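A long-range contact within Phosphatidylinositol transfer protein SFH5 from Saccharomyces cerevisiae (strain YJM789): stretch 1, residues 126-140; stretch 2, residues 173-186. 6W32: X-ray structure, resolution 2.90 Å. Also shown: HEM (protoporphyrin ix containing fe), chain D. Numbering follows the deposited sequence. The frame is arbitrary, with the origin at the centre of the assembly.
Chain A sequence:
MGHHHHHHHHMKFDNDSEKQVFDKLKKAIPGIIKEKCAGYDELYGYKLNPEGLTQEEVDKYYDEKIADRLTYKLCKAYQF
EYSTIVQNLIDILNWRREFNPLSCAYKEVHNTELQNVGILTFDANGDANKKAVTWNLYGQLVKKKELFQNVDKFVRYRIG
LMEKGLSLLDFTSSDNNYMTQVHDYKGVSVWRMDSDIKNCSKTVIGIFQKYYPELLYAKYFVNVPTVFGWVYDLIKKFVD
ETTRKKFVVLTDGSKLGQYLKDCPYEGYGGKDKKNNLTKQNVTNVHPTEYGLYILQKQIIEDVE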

# COMPACT_ATOMS: atom_id res chain seq x y z
N GLY A 126 -16.90 8.42 0.21
CA GLY A 126 -16.11 8.81 -0.93
C GLY A 126 -16.36 7.89 -2.10
O GLY A 126 -16.99 6.85 -1.96
N ASP A 127 -15.84 8.28 -3.26
CA ASP A 127 -16.04 7.47 -4.45
C ASP A 127 -15.35 6.12 -4.29
O ASP A 127 -14.48 5.94 -3.44
CB ASP A 127 -15.51 8.21 -5.68
CG ASP A 127 -16.31 9.50 -6.01
OD1 ASP A 127 -17.56 9.45 -6.09
OD2 ASP A 127 -15.66 10.55 -6.20
N ALA A 128 -15.76 5.14 -5.11
CA ALA A 128 -15.25 3.79 -4.94
C ALA A 128 -13.74 3.78 -5.03
O ALA A 128 -13.16 4.35 -5.96
CB ALA A 128 -15.80 2.83 -5.98
N ASN A 129 -13.10 3.15 -4.05
CA ASN A 129 -11.66 2.95 -4.04
C ASN A 129 -10.92 4.26 -4.05
O ASN A 129 -9.76 4.34 -4.46
CB ASN A 129 -11.23 2.06 -5.20
CG ASN A 129 -12.02 0.78 -5.24
OD1 ASN A 129 -12.12 0.05 -4.23
ND2 ASN A 129 -12.64 0.50 -6.40
N LYS A 130 -11.60 5.31 -3.60
CA LYS A 130 -10.93 6.55 -3.25
C LYS A 130 -11.36 7.04 -1.87
O LYS A 130 -11.27 8.23 -1.58
CB LYS A 130 -11.18 7.63 -4.30
CG LYS A 130 -10.80 7.23 -5.72
CD LYS A 130 -10.54 8.46 -6.52
CE LYS A 130 -10.91 8.25 -7.98
NZ LYS A 130 -10.81 9.52 -8.74
N LYS A 131 -11.84 6.12 -1.02
CA LYS A 131 -12.16 6.40 0.37
C LYS A 131 -10.94 6.30 1.30
O LYS A 131 -10.80 7.10 2.23
CB LYS A 131 -13.23 5.43 0.86
CG LYS A 131 -14.46 5.36 -0.03
CD LYS A 131 -15.25 4.09 0.31
CE LYS A 131 -16.67 4.19 -0.17
NZ LYS A 131 -17.47 3.06 0.34
N ALA A 132 -10.05 5.35 1.09
CA ALA A 132 -8.80 5.29 1.84
C ALA A 132 -7.69 5.91 0.99
O ALA A 132 -7.42 5.43 -0.11
CB ALA A 132 -8.44 3.86 2.21
N VAL A 133 -7.06 6.96 1.50
CA VAL A 133 -6.00 7.66 0.79
C VAL A 133 -4.80 7.77 1.72
O VAL A 133 -4.98 8.01 2.93
CB VAL A 133 -6.46 9.08 0.36
CG1 VAL A 133 -5.47 9.72 -0.58
CG2 VAL A 133 -7.81 9.03 -0.32
N THR A 134 -3.59 7.61 1.19
CA THR A 134 -2.41 8.05 1.95
C THR A 134 -1.71 9.17 1.20
O THR A 134 -1.80 9.28 -0.02
CB THR A 134 -1.37 6.95 2.25
OG1 THR A 134 -0.60 6.66 1.08
CG2 THR A 134 -2.00 5.70 2.74
N TRP A 135 -1.00 10.00 1.95
CA TRP A 135 -0.44 11.21 1.40
C TRP A 135 1.00 11.34 1.85
O TRP A 135 1.28 11.29 3.04
CB TRP A 135 -1.23 12.44 1.86
CG TRP A 135 -2.73 12.48 1.69
CD1 TRP A 135 -3.67 11.66 2.28
CD2 TRP A 135 -3.46 13.45 0.95
NE1 TRP A 135 -4.95 12.07 1.91
CE2 TRP A 135 -4.83 13.17 1.09
CE3 TRP A 135 -3.07 14.54 0.17
CZ2 TRP A 135 -5.82 13.93 0.48
CZ3 TRP A 135 -4.03 15.30 -0.44
CH2 TRP A 135 -5.40 14.99 -0.28
N ASN A 136 1.91 11.58 0.91
CA ASN A 136 3.29 11.85 1.24
C ASN A 136 3.60 13.30 0.89
O ASN A 136 3.44 13.71 -0.26
CB ASN A 136 4.23 10.91 0.51
CG ASN A 136 3.98 9.47 0.86
OD1 ASN A 136 3.31 8.74 0.11
ND2 ASN A 136 4.46 9.05 2.02
N LEU A 137 3.99 14.08 1.89
CA LEU A 137 4.28 15.49 1.66
C LEU A 137 5.75 15.65 1.34
O LEU A 137 6.48 16.41 1.97
CB LEU A 137 3.85 16.33 2.85
CG LEU A 137 2.40 16.05 3.19
CD1 LEU A 137 1.96 16.80 4.40
CD2 LEU A 137 1.55 16.40 1.99
N TYR A 138 6.17 14.91 0.31
CA TYR A 138 7.59 14.80 0.01
C TYR A 138 8.22 16.15 -0.35
O TYR A 138 9.40 16.38 -0.06
CB TYR A 138 7.81 13.79 -1.11
CG TYR A 138 7.70 12.35 -0.67
CD1 TYR A 138 7.96 11.96 0.64
CD2 TYR A 138 7.34 11.36 -1.57
CE1 TYR A 138 7.85 10.61 1.02
CE2 TYR A 138 7.24 10.02 -1.19
CZ TYR A 138 7.50 9.66 0.08
OH TYR A 138 7.38 8.34 0.40
N GLY A 139 7.45 17.07 -0.92
CA GLY A 139 8.01 18.38 -1.24
C GLY A 139 8.57 19.12 -0.04
O GLY A 139 9.51 19.90 -0.17
N GLN A 140 8.01 18.87 1.14
CA GLN A 140 8.54 19.42 2.39
C GLN A 140 9.95 18.94 2.72
O GLN A 140 10.61 19.58 3.54
CB GLN A 140 7.57 19.08 3.53
CG GLN A 140 6.29 19.84 3.38
CD GLN A 140 5.33 19.63 4.53
OE1 GLN A 140 5.71 19.54 5.70
NE2 GLN A 140 4.05 19.53 4.19
N SER A 173 -15.49 -5.72 0.17
CA SER A 173 -16.34 -4.78 -0.54
C SER A 173 -15.89 -4.63 -2.00
O SER A 173 -14.82 -5.09 -2.41
CB SER A 173 -16.33 -3.43 0.17
OG SER A 173 -15.28 -2.62 -0.30
N SER A 174 -16.74 -3.98 -2.78
CA SER A 174 -16.41 -3.64 -4.16
C SER A 174 -16.04 -2.17 -4.32
O SER A 174 -15.44 -1.81 -5.34
CB SER A 174 -17.59 -3.98 -5.06
OG SER A 174 -18.80 -3.74 -4.36
N ASP A 175 -16.35 -1.34 -3.31
CA ASP A 175 -16.04 0.08 -3.31
C ASP A 175 -14.93 0.47 -2.34
O ASP A 175 -14.65 1.66 -2.18
CB ASP A 175 -17.31 0.90 -3.01
CG ASP A 175 -17.87 0.67 -1.59
OD1 ASP A 175 -17.44 -0.30 -0.93
OD2 ASP A 175 -18.73 1.46 -1.13
N ASN A 176 -14.33 -0.49 -1.61
CA ASN A 176 -13.26 -0.14 -0.68
C ASN A 176 -12.21 -1.25 -0.55
O ASN A 176 -11.69 -1.48 0.54
CB ASN A 176 -13.80 0.21 0.70
CG ASN A 176 -12.84 1.06 1.48
OD1 ASN A 176 -12.27 2.03 0.94
ND2 ASN A 176 -12.57 0.66 2.73
N ASN A 177 -11.91 -1.96 -1.63
CA ASN A 177 -10.85 -2.96 -1.61
C ASN A 177 -9.61 -2.52 -2.38
O ASN A 177 -8.83 -3.36 -2.83
CB ASN A 177 -11.35 -4.31 -2.15
CG ASN A 177 -12.06 -4.17 -3.48
OD1 ASN A 177 -12.28 -3.06 -3.94
ND2 ASN A 177 -12.46 -5.29 -4.08
N TYR A 178 -9.43 -1.22 -2.57
CA TYR A 178 -8.20 -0.68 -3.12
C TYR A 178 -7.95 0.66 -2.44
O TYR A 178 -8.84 1.21 -1.79
CB TYR A 178 -8.25 -0.45 -4.63
CG TYR A 178 -8.26 -1.68 -5.52
CD1 TYR A 178 -9.39 -2.45 -5.66
CD2 TYR A 178 -7.15 -2.01 -6.29
CE1 TYR A 178 -9.39 -3.54 -6.50
CE2 TYR A 178 -7.15 -3.10 -7.13
CZ TYR A 178 -8.27 -3.86 -7.23
OH TYR A 178 -8.30 -4.96 -8.06
N MET A 179 -6.76 1.20 -2.65
CA MET A 179 -6.30 2.41 -1.98
C MET A 179 -6.02 3.49 -3.02
O MET A 179 -5.86 3.21 -4.21
CB MET A 179 -5.03 2.10 -1.19
CG MET A 179 -4.52 3.15 -0.20
SD MET A 179 -3.20 2.37 0.78
CE MET A 179 -2.36 1.62 -0.61
N THR A 180 -5.96 4.73 -2.56
CA THR A 180 -5.52 5.82 -3.41
C THR A 180 -4.39 6.54 -2.68
O THR A 180 -4.30 6.48 -1.45
CB THR A 180 -6.69 6.74 -3.76
OG1 THR A 180 -7.62 5.99 -4.57
CG2 THR A 180 -6.24 7.98 -4.52
N GLN A 181 -3.49 7.16 -3.45
CA GLN A 181 -2.29 7.73 -2.87
C GLN A 181 -2.02 9.07 -3.52
O GLN A 181 -2.22 9.21 -4.72
CB GLN A 181 -1.09 6.78 -3.06
CG GLN A 181 -1.23 5.49 -2.26
CD GLN A 181 -0.21 4.44 -2.61
OE1 GLN A 181 -0.50 3.24 -2.58
NE2 GLN A 181 1.00 4.87 -2.93
N VAL A 182 -1.60 10.06 -2.74
CA VAL A 182 -1.18 11.34 -3.29
C VAL A 182 0.24 11.62 -2.85
O VAL A 182 0.58 11.43 -1.68
CB VAL A 182 -2.10 12.52 -2.88
CG1 VAL A 182 -1.44 13.88 -3.21
CG2 VAL A 182 -3.38 12.44 -3.58
N HIS A 183 1.06 12.08 -3.79
CA HIS A 183 2.31 12.76 -3.48
C HIS A 183 2.11 14.25 -3.71
O HIS A 183 1.46 14.66 -4.69
CB HIS A 183 3.46 12.26 -4.34
CG HIS A 183 3.90 10.88 -3.99
ND1 HIS A 183 5.02 10.29 -4.53
CD2 HIS A 183 3.36 9.96 -3.16
CE1 HIS A 183 5.16 9.07 -4.04
NE2 HIS A 183 4.15 8.84 -3.21
N ASP A 184 2.54 15.03 -2.73
CA ASP A 184 2.63 16.46 -2.89
C ASP A 184 4.11 16.73 -3.00
O ASP A 184 4.88 16.51 -2.07
CB ASP A 184 2.05 17.18 -1.68
CG ASP A 184 2.12 18.69 -1.81
OD1 ASP A 184 2.62 19.17 -2.85
OD2 ASP A 184 1.67 19.39 -0.88
N TYR A 185 4.49 17.23 -4.16
CA TYR A 185 5.84 17.68 -4.39
C TYR A 185 5.96 19.19 -4.39
O TYR A 185 6.91 19.73 -4.99
CB TYR A 185 6.33 17.11 -5.72
CG TYR A 185 6.43 15.61 -5.70
CD1 TYR A 185 7.34 14.98 -4.87
CD2 TYR A 185 5.64 14.83 -6.52
CE1 TYR A 185 7.45 13.62 -4.83
CE2 TYR A 185 5.76 13.46 -6.50
CZ TYR A 185 6.68 12.86 -5.65
OH TYR A 185 6.82 11.49 -5.59
N LYS A 186 5.04 19.90 -3.73
CA LYS A 186 5.13 21.35 -3.74
C LYS A 186 6.45 21.78 -3.13
O LYS A 186 6.62 21.73 -1.91
CB LYS A 186 4.00 22.02 -2.98
CG LYS A 186 4.21 23.53 -2.96
CD LYS A 186 2.89 24.34 -2.94
CE LYS A 186 3.00 25.61 -3.79
NZ LYS A 186 4.41 26.12 -3.76
CHA HEM D . 7.76 7.39 -6.47
CHB HEM D . 10.15 10.29 -3.49
CHC HEM D . 10.07 13.76 -6.85
CHD HEM D . 7.21 11.00 -9.67
C1A HEM D . 8.41 7.90 -5.38
C2A HEM D . 8.70 7.12 -4.21
C3A HEM D . 9.41 7.90 -3.36
C4A HEM D . 9.53 9.20 -4.01
CMA HEM D . 9.98 7.61 -1.95
CAA HEM D . 8.29 5.64 -4.17
CBA HEM D . 7.12 5.24 -3.29
CGA HEM D . 6.35 6.33 -2.63
O1A HEM D . 6.98 6.87 -1.67
O2A HEM D . 5.12 6.00 -2.52
C1B HEM D . 10.39 11.46 -4.15
C2B HEM D . 11.17 12.55 -3.64
C3B HEM D . 11.16 13.52 -4.56
C4B HEM D . 10.36 13.06 -5.70
CMB HEM D . 11.85 12.53 -2.26
CAB HEM D . 11.84 14.90 -4.44
CBB HEM D . 12.64 15.36 -5.38
C1C HEM D . 9.29 13.37 -7.92
C2C HEM D . 8.95 14.12 -9.15
C3C HEM D . 8.17 13.34 -9.92
C4C HEM D . 7.96 12.08 -9.22
CMC HEM D . 9.42 15.55 -9.51
CAC HEM D . 7.56 13.70 -11.31
CBC HEM D . 6.27 13.41 -11.62
C1D HEM D . 7.13 9.75 -9.11
C2D HEM D . 6.50 8.59 -9.69
C3D HEM D . 6.72 7.47 -8.67
C4D HEM D . 7.43 8.08 -7.60
CMD HEM D . 5.77 8.45 -11.02
CAD HEM D . 6.26 6.01 -8.66
CBD HEM D . 5.14 5.90 -7.62
CGD HEM D . 4.58 4.50 -7.66
O1D HEM D . 3.74 4.16 -6.77
O2D HEM D . 5.17 3.67 -8.43
NA HEM D . 8.94 9.15 -5.24
NB HEM D . 9.92 11.80 -5.40
NC HEM D . 8.67 12.18 -8.04
ND HEM D . 7.69 9.40 -7.87
FE HEM D . 8.71 10.67 -6.59

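Two parallel strands, 132-136 and 179-184, lie side by side with axes 4.6 Å apart at closest approach and 21° between their directions. Ahead of the second strand, D175 grips the type II turn D127-K130 and the residue after it: its backbone O accepts a hydrogen bond from N129 N (2.8 Å), and its OD2 forms a short salt bridge with K131 NZ (2.5 Å), reached by a nearly extended lysine chain. N176 sets its OD1 3.5 Å from K131 CB, while N177 N gives a weak hydrogen bond to N129 OD1 (3.3 Å). At T180 the side chain joins in, OG1 donating to N129 O (2.7 Å), so the turn is tied to strand 179-184 as well as to D175. The backbone ladder starts at the same residue: T180 N donates to A132 O (2.9 Å) and T180 O accepts from T134 N (3.0 Å). Q181 presents its CA to T134 O (3.3 Å), a CA-H...O contact, and shares a sheet face with T134, N136 and H183. V182 repeats the two-bond pattern, its N to T134 O (2.8 Å) and its O from N136 N (2.9 Å); on the other face its CB packs 3.8 Å from W135 CE3, with CG2 over the indole. H183 receives the edge of the Y138 ring on its imidazole face, centroids 5.0 Å apart and planes at 72°; its ND1 makes a very short hydrogen bond to Y185 OH (2.4 Å). D184 closes the ladder, its N donating to N136 O (2.9 Å) and its O accepting from G139 N (2.9 Å). G139 fits closely here: an ideal CB would clash with Y185 C and K186 O. Y185 packs CE1 against Y138 CB (3.7 Å) and binds heme FE through OH (2.3 Å), while Y138 OH donates to HEM O1A (2.6 Å), so both stretches hold the heme.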